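Local coordinates for abietadiene synthase, chloroplastic (Abies grandis, PDB 3S9V), which is a chloroplast enzyme of the terpene synthase family, a mainly helical protein with a terpene synthase N-terminal domain and a metal-binding domain, at residues 57-62 against 81-86; 291-296 against 331-336; 480-485 against 778-783; 550-555 against 562-567. All coordinates share one frame; numbering follows the deposited sequence.

Interaction 1. Residues 57-62 against 81-86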
# COMPACT_ATOMS: atom_id res chain seq x y z
N TYR A 57 -11.27 28.80 -10.33
CA TYR A 57 -12.72 28.69 -10.32
C TYR A 57 -13.34 29.04 -8.96
O TYR A 57 -14.26 29.86 -8.88
CB TYR A 57 -13.13 27.26 -10.70
CG TYR A 57 -14.57 26.93 -10.44
CD1 TYR A 57 -15.58 27.32 -11.33
CD2 TYR A 57 -14.94 26.25 -9.29
CE1 TYR A 57 -16.91 27.03 -11.07
CE2 TYR A 57 -16.26 25.96 -9.02
CZ TYR A 57 -17.24 26.35 -9.91
OH TYR A 57 -18.55 26.08 -9.62
N ASP A 58 -12.84 28.43 -7.89
CA ASP A 58 -13.36 28.69 -6.55
C ASP A 58 -13.04 30.10 -6.11
O ASP A 58 -13.85 30.75 -5.45
CB ASP A 58 -12.78 27.69 -5.56
CG ASP A 58 -13.35 26.30 -5.73
OD1 ASP A 58 -14.27 25.92 -4.96
OD2 ASP A 58 -12.89 25.58 -6.64
N THR A 59 -11.86 30.58 -6.47
CA THR A 59 -11.47 31.92 -6.09
C THR A 59 -12.43 32.91 -6.73
O THR A 59 -12.83 33.89 -6.11
CB THR A 59 -10.04 32.20 -6.54
OG1 THR A 59 -9.18 31.23 -5.93
CG2 THR A 59 -9.61 33.59 -6.12
N ALA A 60 -12.82 32.62 -7.97
CA ALA A 60 -13.75 33.49 -8.68
C ALA A 60 -15.08 33.56 -7.93
O ALA A 60 -15.71 34.62 -7.88
CB ALA A 60 -13.97 32.96 -10.09
N TRP A 61 -15.50 32.45 -7.33
CA TRP A 61 -16.76 32.44 -6.59
C TRP A 61 -16.65 33.20 -5.28
O TRP A 61 -17.58 33.91 -4.88
CB TRP A 61 -17.24 31.01 -6.34
CG TRP A 61 -18.03 30.47 -7.50
CD1 TRP A 61 -17.56 29.76 -8.57
CD2 TRP A 61 -19.43 30.68 -7.75
NE1 TRP A 61 -18.57 29.52 -9.46
CE2 TRP A 61 -19.73 30.07 -8.99
CE3 TRP A 61 -20.46 31.33 -7.04
CZ2 TRP A 61 -21.02 30.09 -9.54
CZ3 TRP A 61 -21.75 31.35 -7.60
CH2 TRP A 61 -22.01 30.74 -8.84
N VAL A 62 -15.52 33.07 -4.59
CA VAL A 62 -15.33 33.81 -3.35
C VAL A 62 -15.32 35.31 -3.68
O VAL A 62 -15.89 36.11 -2.96
CB VAL A 62 -14.00 33.40 -2.67
CG1 VAL A 62 -13.71 34.30 -1.50
CG2 VAL A 62 -14.10 31.95 -2.18
N GLU A 81 -8.26 40.81 -7.17
CA GLU A 81 -6.93 41.15 -7.66
C GLU A 81 -6.21 39.87 -8.09
O GLU A 81 -5.50 39.87 -9.09
CB GLU A 81 -6.13 41.86 -6.57
CG GLU A 81 -4.75 42.32 -7.04
CD GLU A 81 -4.81 43.42 -8.09
OE1 GLU A 81 -3.82 43.58 -8.84
OE2 GLU A 81 -5.83 44.14 -8.17
N TRP A 82 -6.39 38.79 -7.34
CA TRP A 82 -5.74 37.53 -7.69
C TRP A 82 -6.16 37.12 -9.11
O TRP A 82 -5.34 36.70 -9.91
CB TRP A 82 -6.14 36.41 -6.72
CG TRP A 82 -5.41 35.14 -7.02
CD1 TRP A 82 -4.17 34.78 -6.56
CD2 TRP A 82 -5.80 34.13 -7.94
NE1 TRP A 82 -3.77 33.60 -7.15
CE2 TRP A 82 -4.76 33.18 -8.00
CE3 TRP A 82 -6.94 33.92 -8.73
CZ2 TRP A 82 -4.81 32.05 -8.82
CZ3 TRP A 82 -7.00 32.80 -9.55
CH2 TRP A 82 -5.94 31.87 -9.59
N ILE A 83 -7.45 37.24 -9.40
CA ILE A 83 -7.96 36.88 -10.71
C ILE A 83 -7.28 37.72 -11.78
O ILE A 83 -6.81 37.20 -12.78
CB ILE A 83 -9.48 37.08 -10.77
CG1 ILE A 83 -10.17 36.12 -9.79
CG2 ILE A 83 -9.97 36.86 -12.18
CD1 ILE A 83 -11.64 36.40 -9.58
N LEU A 84 -7.22 39.03 -11.54
CA LEU A 84 -6.60 39.95 -12.49
C LEU A 84 -5.12 39.65 -12.77
O LEU A 84 -4.63 39.87 -13.87
CB LEU A 84 -6.71 41.39 -11.97
CG LEU A 84 -8.11 41.98 -11.83
CD1 LEU A 84 -8.03 43.34 -11.14
CD2 LEU A 84 -8.75 42.11 -13.20
N GLN A 85 -4.43 39.13 -11.77
CA GLN A 85 -3.01 38.83 -11.88
C GLN A 85 -2.65 37.41 -12.33
O GLN A 85 -1.50 37.15 -12.66
CB GLN A 85 -2.33 39.08 -10.53
CG GLN A 85 -2.66 40.42 -9.90
CD GLN A 85 -1.81 41.54 -10.45
OE1 GLN A 85 -1.82 41.81 -11.65
NE2 GLN A 85 -1.06 42.20 -9.57
N ASN A 86 -3.62 36.50 -12.35
CA ASN A 86 -3.30 35.11 -12.70
C ASN A 86 -3.90 34.49 -13.95
O ASN A 86 -4.08 33.27 -14.02
CB ASN A 86 -3.60 34.21 -11.50
CG ASN A 86 -2.54 34.31 -10.44
OD1 ASN A 86 -1.51 33.64 -10.53
ND2 ASN A 86 -2.76 35.15 -9.44
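Thr59 and Ala60 of helix 56-62 pack against Trp82 and Ile83 of helix 77-85 in a buried contact that is apolar throughout, with no hydrogen bond crossing between the segments. The helices run roughly antiparallel, at 141° between their short axis segments. The methyl of Thr59 makes one half of the contact: CG2 lies 3.7 Å from Trp82 CE3, on the six-membered part of the indole, approaching it obliquely while the two side chains cross at about a right angle. The other half belongs to Ile83, whose CD1 comes 3.7 Å from Ala60 CA, so that the isoleucine tip rests on the backbone of the facing helix; the small Ala60 CB is 4.2 Å from the same methyl.

Polar bonds flank the apolar contact. Thr59 CG2 stands anti to the backbone N (chi1, measured to OG1, is -58°), which sends the methyl across the contact and leaves OG1 to bond two partners outside both segments, Ser55 O and Val262 N. On the other helix, Asn86 ND2 bonds Trp82 O at 3.0 Å in a nearly straight line (164°). Trp82 O also receives weak bonds from the backbone N of Gln85 and Asn86, where the helix ends.

Around this pair, helix 101-117 supplies Ala110 to Ala60 and Leu115 to Ile83, His261 meets the Trp82 ring, and helices 151-164 and 232-242 pack against Tyr57 and Trp61.

Interaction 2. Residues 291-296 against 331-336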
# COMPACT_ATOMS: atom_id res chain seq x y z
N GLU A 291 10.21 9.07 13.07
CA GLU A 291 9.69 10.09 13.98
C GLU A 291 8.62 10.96 13.32
O GLU A 291 7.67 11.38 13.98
CB GLU A 291 10.81 11.00 14.48
CG GLU A 291 11.88 10.31 15.31
CD GLU A 291 13.09 11.22 15.54
OE1 GLU A 291 13.84 11.46 14.57
OE2 GLU A 291 13.27 11.69 16.69
N GLU A 292 8.80 11.23 12.03
CA GLU A 292 7.86 12.06 11.29
C GLU A 292 6.56 11.31 11.03
O GLU A 292 5.47 11.87 11.17
CB GLU A 292 8.46 12.49 9.95
CG GLU A 292 9.64 13.44 10.04
CD GLU A 292 10.80 12.88 10.83
OE1 GLU A 292 11.24 11.74 10.53
OE2 GLU A 292 11.29 13.58 11.74
N ILE A 293 6.70 10.05 10.64
CA ILE A 293 5.55 9.20 10.35
C ILE A 293 4.76 9.02 11.64
O ILE A 293 3.53 8.93 11.62
CB ILE A 293 6.02 7.83 9.80
CG1 ILE A 293 6.67 8.03 8.43
CG2 ILE A 293 4.85 6.85 9.73
CD1 ILE A 293 7.25 6.76 7.82
N LYS A 294 5.47 9.00 12.76
CA LYS A 294 4.84 8.83 14.07
C LYS A 294 4.00 10.06 14.38
O LYS A 294 2.83 9.95 14.76
CB LYS A 294 5.93 8.66 15.13
CG LYS A 294 5.53 7.85 16.35
CD LYS A 294 4.81 8.68 17.39
CE LYS A 294 4.54 7.86 18.64
NZ LYS A 294 3.85 8.66 19.69
N GLU A 295 4.59 11.24 14.19
CA GLU A 295 3.89 12.49 14.46
C GLU A 295 2.66 12.67 13.56
O GLU A 295 1.64 13.18 14.00
CB GLU A 295 4.86 13.66 14.28
CG GLU A 295 4.56 14.88 15.14
CD GLU A 295 5.61 15.98 15.01
OE1 GLU A 295 5.67 16.65 13.96
OE2 GLU A 295 6.39 16.16 15.97
N ALA A 296 2.77 12.24 12.31
CA ALA A 296 1.68 12.37 11.36
C ALA A 296 0.53 11.41 11.66
O ALA A 296 -0.64 11.79 11.56
CB ALA A 296 2.20 12.14 9.95
N ARG A 331 -3.47 0.51 11.48
CA ARG A 331 -3.43 -0.84 12.01
C ARG A 331 -2.01 -1.37 12.02
O ARG A 331 -1.53 -1.89 13.03
CB ARG A 331 -4.31 -1.78 11.19
CG ARG A 331 -3.98 -3.25 11.41
CD ARG A 331 -5.10 -4.15 10.93
NE ARG A 331 -6.24 -4.08 11.82
CZ ARG A 331 -7.36 -4.78 11.66
NH1 ARG A 331 -8.35 -4.65 12.53
NH2 ARG A 331 -7.48 -5.61 10.63
N LEU A 332 -1.31 -1.24 10.89
CA LEU A 332 0.05 -1.74 10.83
C LEU A 332 0.97 -1.03 11.81
O LEU A 332 1.95 -1.62 12.27
CB LEU A 332 0.61 -1.62 9.40
CG LEU A 332 -0.01 -2.59 8.39
CD1 LEU A 332 0.51 -2.30 6.99
CD2 LEU A 332 0.33 -4.03 8.78
N HIS A 333 0.65 0.21 12.16
CA HIS A 333 1.50 0.93 13.10
C HIS A 333 1.11 0.82 14.57
O HIS A 333 1.55 1.61 15.40
CB HIS A 333 1.61 2.40 12.69
CG HIS A 333 2.49 2.61 11.50
ND1 HIS A 333 3.78 3.08 11.61
CD2 HIS A 333 2.29 2.36 10.19
CE1 HIS A 333 4.34 3.11 10.41
NE2 HIS A 333 3.45 2.68 9.53
N GLY A 334 0.27 -0.17 14.89
CA GLY A 334 -0.13 -0.41 16.27
C GLY A 334 -1.27 0.37 16.90
O GLY A 334 -1.47 0.29 18.11
N TYR A 335 -2.03 1.11 16.10
CA TYR A 335 -3.14 1.89 16.62
C TYR A 335 -4.38 1.01 16.76
O TYR A 335 -4.54 0.03 16.03
CB TYR A 335 -3.42 3.07 15.69
CG TYR A 335 -2.33 4.11 15.71
CD1 TYR A 335 -2.31 5.13 16.66
CD2 TYR A 335 -1.28 4.05 14.79
CE1 TYR A 335 -1.27 6.07 16.70
CE2 TYR A 335 -0.24 4.98 14.82
CZ TYR A 335 -0.24 5.99 15.77
OH TYR A 335 0.79 6.91 15.78
N ASN A 336 -5.24 1.34 17.72
CA ASN A 336 -6.44 0.56 17.95
C ASN A 336 -7.58 1.03 17.08
O ASN A 336 -8.42 1.83 17.51
CB ASN A 336 -6.86 0.61 19.42
CG ASN A 336 -8.15 -0.17 19.68
OD1 ASN A 336 -8.49 -1.09 18.94
ND2 ASN A 336 -8.86 0.19 20.75
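Ile293 and His333 meet with their side chains at about a right angle, the branch methyl CG2 of the isoleucine approaching CE1 of the imidazole at 3.8 Å. CG2 stands anti to the backbone N of Ile293, and this directs the methyl at the histidine; the line of approach to the ring is oblique. His333 CG is anti to its carbonyl carbon (chi1 -74°), which swings the imidazole out from the end of helix 320-332 toward helix 290-301. A second aromatic group, Tyr335, reaches the next residue of the same helix: its OH lies 3.8 Å from Lys294 O, too long for a hydrogen bond.

Between them in sequence is Gly334, at positive phi (84°). It is the C-prime residue of a Schellman motif, with Gly334 N bonded to Arg331 O and Tyr335 N to Leu330 O, and this turn lets His333 and Tyr335 face the same neighbour. Both segments fall in the helical terpene synthase N-terminal domain.

The polar ends of the rings are satisfied beyond the pair: His333 NE2 bonds Glu281 of helix 269-282, and Tyr335 OH bonds Asp298 of helix 290-301 itself, whose carboxylate also takes a salt bridge from Lys294. Across the segments themselves the chemistry is thus van der Waals contact, while Glu281 probably restrains the imidazole and may favour a positively charged His333, and Asp298 holds the phenol oxygen in place.

Interaction 3. Residues 480-485 against 778-783; sequences TELQDL and NCLFQP
The Phe781 ring has Leu780 CB 4.2 Å above the centre of one face, while CD2 of Leu482 approaches the ring obliquely from the other segment. That methyl is 4.1 Å from both CE1 and CZ of Phe781, and the two side chains cross at about a right angle. The contact belongs to the all-helical terpene synthase fold: it joins the long helix 461-491 to the last helix of the chain, 768-781, close to the C terminus.

Leu482 is directed at the other segment, CG anti to the backbone N (chi1 180°). The first bond of the Phe781 side chain instead runs along the interface, and chi1 (-55°) brings the far end of its ring up to the leucine. Leu780 meets the same leucine methyl with CD1, so that two residues in succession clasp one leucine. Both lie in a wider pi-type turn at 778-781.

No hydrogen bond crosses between the segments, but other residues of helix 461-491 grip the chain end: Gln479 NE2 bonds Leu780 O, and Gln475 NE2 bonds Gln782 O, which Arg435 of helix 430-440 also bonds through NH1. Tyr508 of helix 504-514 also touches Leu482, and Arg486 touches Phe781. The remaining apolar touch runs methyl to methyl, from Leu482 CD2 to Leu780 CD1 at 4.2 Å.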
# COMPACT_ATOMS: atom_id res chain seq x y z
N THR A 480 27.63 -7.12 -3.02
CA THR A 480 28.91 -7.40 -2.37
C THR A 480 28.71 -8.60 -1.46
O THR A 480 29.40 -9.62 -1.59
CB THR A 480 29.37 -6.20 -1.53
OG1 THR A 480 29.62 -5.08 -2.38
CG2 THR A 480 30.63 -6.53 -0.75
N GLU A 481 27.76 -8.49 -0.54
CA GLU A 481 27.46 -9.56 0.41
C GLU A 481 27.28 -10.90 -0.30
O GLU A 481 27.75 -11.95 0.17
CB GLU A 481 26.19 -9.23 1.20
CG GLU A 481 26.32 -8.00 2.08
CD GLU A 481 25.05 -7.69 2.87
OE1 GLU A 481 25.05 -6.69 3.63
OE2 GLU A 481 24.05 -8.43 2.73
N LEU A 482 26.59 -10.87 -1.44
CA LEU A 482 26.33 -12.07 -2.21
C LEU A 482 27.63 -12.73 -2.63
O LEU A 482 27.77 -13.95 -2.58
CB LEU A 482 25.49 -11.74 -3.44
CG LEU A 482 25.16 -12.94 -4.32
CD1 LEU A 482 24.40 -13.96 -3.51
CD2 LEU A 482 24.36 -12.50 -5.54
N GLN A 483 28.59 -11.91 -3.05
CA GLN A 483 29.89 -12.40 -3.48
C GLN A 483 30.56 -13.13 -2.33
O GLN A 483 31.03 -14.26 -2.49
CB GLN A 483 30.79 -11.25 -3.94
CG GLN A 483 30.37 -10.62 -5.25
CD GLN A 483 30.27 -11.64 -6.37
OE1 GLN A 483 29.38 -12.49 -6.37
NE2 GLN A 483 31.18 -11.55 -7.34
N ASP A 484 30.58 -12.49 -1.17
CA ASP A 484 31.21 -13.09 -0.00
C ASP A 484 30.50 -14.34 0.52
O ASP A 484 31.04 -15.04 1.38
CB ASP A 484 31.36 -12.05 1.10
CG ASP A 484 32.34 -10.94 0.73
OD1 ASP A 484 33.50 -11.27 0.39
OD2 ASP A 484 31.95 -9.76 0.77
N LEU A 485 29.31 -14.62 0.01
CA LEU A 485 28.60 -15.83 0.43
C LEU A 485 28.94 -16.93 -0.56
O LEU A 485 29.00 -18.11 -0.22
CB LEU A 485 27.08 -15.62 0.46
CG LEU A 485 26.53 -14.99 1.74
CD1 LEU A 485 25.07 -14.72 1.56
CD2 LEU A 485 26.76 -15.92 2.92
N ASN A 778 15.22 -8.58 -10.19
CA ASN A 778 14.65 -7.32 -9.71
C ASN A 778 15.18 -6.82 -8.38
O ASN A 778 15.22 -5.62 -8.13
CB ASN A 778 13.13 -7.42 -9.58
CG ASN A 778 12.43 -7.51 -10.91
OD1 ASN A 778 12.72 -6.74 -11.82
ND2 ASN A 778 11.49 -8.44 -11.03
N CYS A 779 15.56 -7.75 -7.51
CA CYS A 779 16.04 -7.38 -6.19
C CYS A 779 17.54 -7.21 -6.09
O CYS A 779 18.02 -6.29 -5.42
CB CYS A 779 15.56 -8.42 -5.17
SG CYS A 779 16.08 -8.14 -3.46
N LEU A 780 18.29 -8.08 -6.76
CA LEU A 780 19.74 -8.03 -6.65
C LEU A 780 20.58 -7.54 -7.83
O LEU A 780 21.69 -7.07 -7.63
CB LEU A 780 20.27 -9.41 -6.25
CG LEU A 780 19.67 -10.10 -5.02
CD1 LEU A 780 20.29 -11.48 -4.88
CD2 LEU A 780 19.92 -9.27 -3.78
N PHE A 781 20.06 -7.63 -9.06
CA PHE A 781 20.87 -7.22 -10.20
C PHE A 781 20.47 -5.97 -10.97
O PHE A 781 21.24 -5.02 -11.07
CB PHE A 781 21.03 -8.41 -11.14
CG PHE A 781 21.58 -9.63 -10.47
CD1 PHE A 781 22.74 -9.55 -9.70
CD2 PHE A 781 20.93 -10.86 -10.57
CE1 PHE A 781 23.25 -10.67 -9.04
CE2 PHE A 781 21.43 -11.98 -9.91
CZ PHE A 781 22.59 -11.89 -9.14
N GLN A 782 19.26 -5.98 -11.53
CA GLN A 782 18.77 -4.84 -12.30
C GLN A 782 18.52 -3.64 -11.37
O GLN A 782 17.69 -3.71 -10.47
CB GLN A 782 17.46 -5.24 -12.99
CG GLN A 782 17.10 -4.42 -14.21
CD GLN A 782 17.18 -5.24 -15.48
OE1 GLN A 782 16.47 -6.23 -15.64
NE2 GLN A 782 18.06 -4.82 -16.40
N PRO A 783 19.27 -2.54 -11.56
CA PRO A 783 19.04 -1.38 -10.68
C PRO A 783 17.84 -0.58 -11.19
O PRO A 783 17.40 -0.77 -12.33
CB PRO A 783 20.35 -0.59 -10.80
CG PRO A 783 21.34 -1.61 -11.27
CD PRO A 783 20.54 -2.39 -12.27

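Interaction 4. Residues 550-555 against 562-567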
# COMPACT_ATOMS: atom_id res chain seq x y z
N LEU A 550 22.28 -41.67 9.61
CA LEU A 550 21.73 -40.37 10.00
C LEU A 550 21.92 -40.16 11.49
O LEU A 550 22.15 -39.04 11.96
CB LEU A 550 20.23 -40.30 9.66
CG LEU A 550 19.88 -40.33 8.17
CD1 LEU A 550 18.38 -40.20 7.99
CD2 LEU A 550 20.60 -39.20 7.45
N LYS A 551 21.82 -41.25 12.25
CA LYS A 551 21.98 -41.20 13.69
C LYS A 551 23.37 -40.70 14.10
O LYS A 551 23.54 -40.12 15.17
CB LYS A 551 21.72 -42.57 14.30
CG LYS A 551 21.69 -42.53 15.81
CD LYS A 551 21.63 -43.91 16.42
CE LYS A 551 21.82 -43.82 17.93
NZ LYS A 551 23.07 -43.07 18.27
N LEU A 552 24.37 -40.93 13.25
CA LEU A 552 25.72 -40.48 13.55
C LEU A 552 25.74 -38.96 13.46
O LEU A 552 26.37 -38.29 14.28
CB LEU A 552 26.73 -41.05 12.56
CG LEU A 552 26.87 -42.58 12.47
CD1 LEU A 552 27.78 -42.92 11.30
CD2 LEU A 552 27.42 -43.14 13.78
N PHE A 553 25.04 -38.41 12.47
CA PHE A 553 24.99 -36.96 12.31
C PHE A 553 24.29 -36.34 13.52
O PHE A 553 24.80 -35.41 14.15
CB PHE A 553 24.25 -36.59 11.01
CG PHE A 553 24.51 -35.17 10.54
CD1 PHE A 553 23.85 -34.09 11.13
CD2 PHE A 553 25.43 -34.92 9.52
CE1 PHE A 553 24.10 -32.79 10.71
CE2 PHE A 553 25.69 -33.61 9.09
CZ PHE A 553 25.02 -32.55 9.69
N THR A 554 23.11 -36.87 13.85
CA THR A 554 22.35 -36.36 14.98
C THR A 554 23.17 -36.43 16.27
O THR A 554 23.18 -35.48 17.07
CB THR A 554 21.03 -37.16 15.17
OG1 THR A 554 20.28 -37.11 13.95
CG2 THR A 554 20.19 -36.57 16.28
N GLU A 555 23.86 -37.55 16.46
CA GLU A 555 24.69 -37.75 17.64
C GLU A 555 25.89 -36.81 17.66
O GLU A 555 26.30 -36.33 18.72
CB GLU A 555 25.18 -39.20 17.70
CG GLU A 555 26.15 -39.49 18.85
CD GLU A 555 25.45 -39.61 20.19
OE1 GLU A 555 24.73 -38.68 20.59
OE2 GLU A 555 25.64 -40.65 20.86
N LEU A 562 34.19 -34.28 16.81
CA LEU A 562 34.45 -35.04 15.59
C LEU A 562 34.77 -36.49 15.91
O LEU A 562 35.52 -37.14 15.18
CB LEU A 562 35.63 -34.41 14.83
CG LEU A 562 35.49 -32.92 14.49
CD1 LEU A 562 36.73 -32.44 13.77
CD2 LEU A 562 34.26 -32.71 13.63
N SER A 563 34.19 -37.01 16.98
CA SER A 563 34.44 -38.39 17.39
C SER A 563 33.71 -39.46 16.58
O SER A 563 33.90 -40.65 16.82
CB SER A 563 34.06 -38.57 18.86
OG SER A 563 32.67 -38.33 19.04
N LEU A 564 32.87 -39.05 15.64
CA LEU A 564 32.12 -40.02 14.83
C LEU A 564 32.33 -39.86 13.34
O LEU A 564 31.81 -40.63 12.54
CB LEU A 564 30.62 -39.92 15.15
CG LEU A 564 30.24 -40.17 16.61
CD1 LEU A 564 28.74 -40.08 16.77
CD2 LEU A 564 30.73 -41.54 17.05
N VAL A 565 33.11 -38.85 12.96
CA VAL A 565 33.39 -38.57 11.56
C VAL A 565 33.97 -39.76 10.79
O VAL A 565 33.78 -39.90 9.58
CB VAL A 565 34.36 -37.36 11.45
CG1 VAL A 565 34.91 -37.24 10.04
CG2 VAL A 565 33.63 -36.09 11.82
N ASP A 566 34.68 -40.63 11.50
CA ASP A 566 35.29 -41.81 10.89
C ASP A 566 34.27 -42.90 10.56
O ASP A 566 34.52 -43.75 9.71
CB ASP A 566 36.39 -42.37 11.80
CG ASP A 566 37.64 -41.49 11.82
OD1 ASP A 566 38.42 -41.59 12.80
OD2 ASP A 566 37.84 -40.71 10.87
N GLN A 567 33.13 -42.88 11.24
CA GLN A 567 32.09 -43.88 10.99
C GLN A 567 31.07 -43.35 9.99
O GLN A 567 30.05 -43.99 9.76
CB GLN A 567 31.36 -44.22 12.30
CG GLN A 567 32.26 -44.72 13.40
CD GLN A 567 31.52 -44.93 14.71
OE1 GLN A 567 30.52 -45.64 14.76
NE2 GLN A 567 32.03 -44.32 15.78
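Leu564 is the first residue of 562-567 to touch helix 547-559, and it does so with one methyl. Its CD1 lies 3.4 Å from Glu555 CG and 3.8 Å from Glu555 CB, pressed close against the aliphatic part of the glutamate, and the two side chains cross obliquely. The same CD1 lies 3.9 Å from Leu552 O, a carbonyl that also accepts a bond from Ser556 OG, and 4.5 Å from Leu552 CD2. In Glu555, chi1 (175°) sets CG beside the leucine, and the bend at chi2 (76°) turns the carboxylate off toward a salt bridge with Arg559. Arg559 in turn bonds Ser563 OG and touches Leu564, so the same arginine serves both sides of the contact.

At Val565 the chain turns its side chain from the helix, to rest on Lys573 of helix 570-594. This is a loop connecting two helices in the metal-binding domain of the terpene synthase family: the chain leaves helix 547-559, folds back against it in a contact at the protein surface, and then enters helix 570-594. The backbone bond from Gln567 N to Leu564 O, 2.9 Å, closes one turn between the two residues that face the helix.

Gln567 comes last. Its CB lies 3.9 Å from Leu552 CD1, and its extended chain, at about a right angle to the leucine, carries OE1 to 4.1 Å from Leu552 CD2. Leu552 also packs on Met572 of helix 570-594, while Phe553, pointing away from the loop, meets the ring of Phe576 edge-to-face.

Interactions 1 and 3 are buried, interaction 2 is partly so, and interaction 4 lies at the surface. None has a hydrogen bond across its segments, but the groups change with place: methyls against an indole and an alanine in interaction 1, and against a phenyl ring and another leucine methyl in interaction 3, an isoleucine beside a histidine in interaction 2, and leucines against the aliphatic parts of Glu555 and Gln567 in interaction 4. They share no helix. Interactions 1 and 4 stand on opposite sides of the chain's centre, their centres about 86 Å apart, with interaction 2 nearest the middle. Interaction 4 is nested within the long loop of chain that interaction 3 closes, whereas interactions 1, 2 and 3 follow in series.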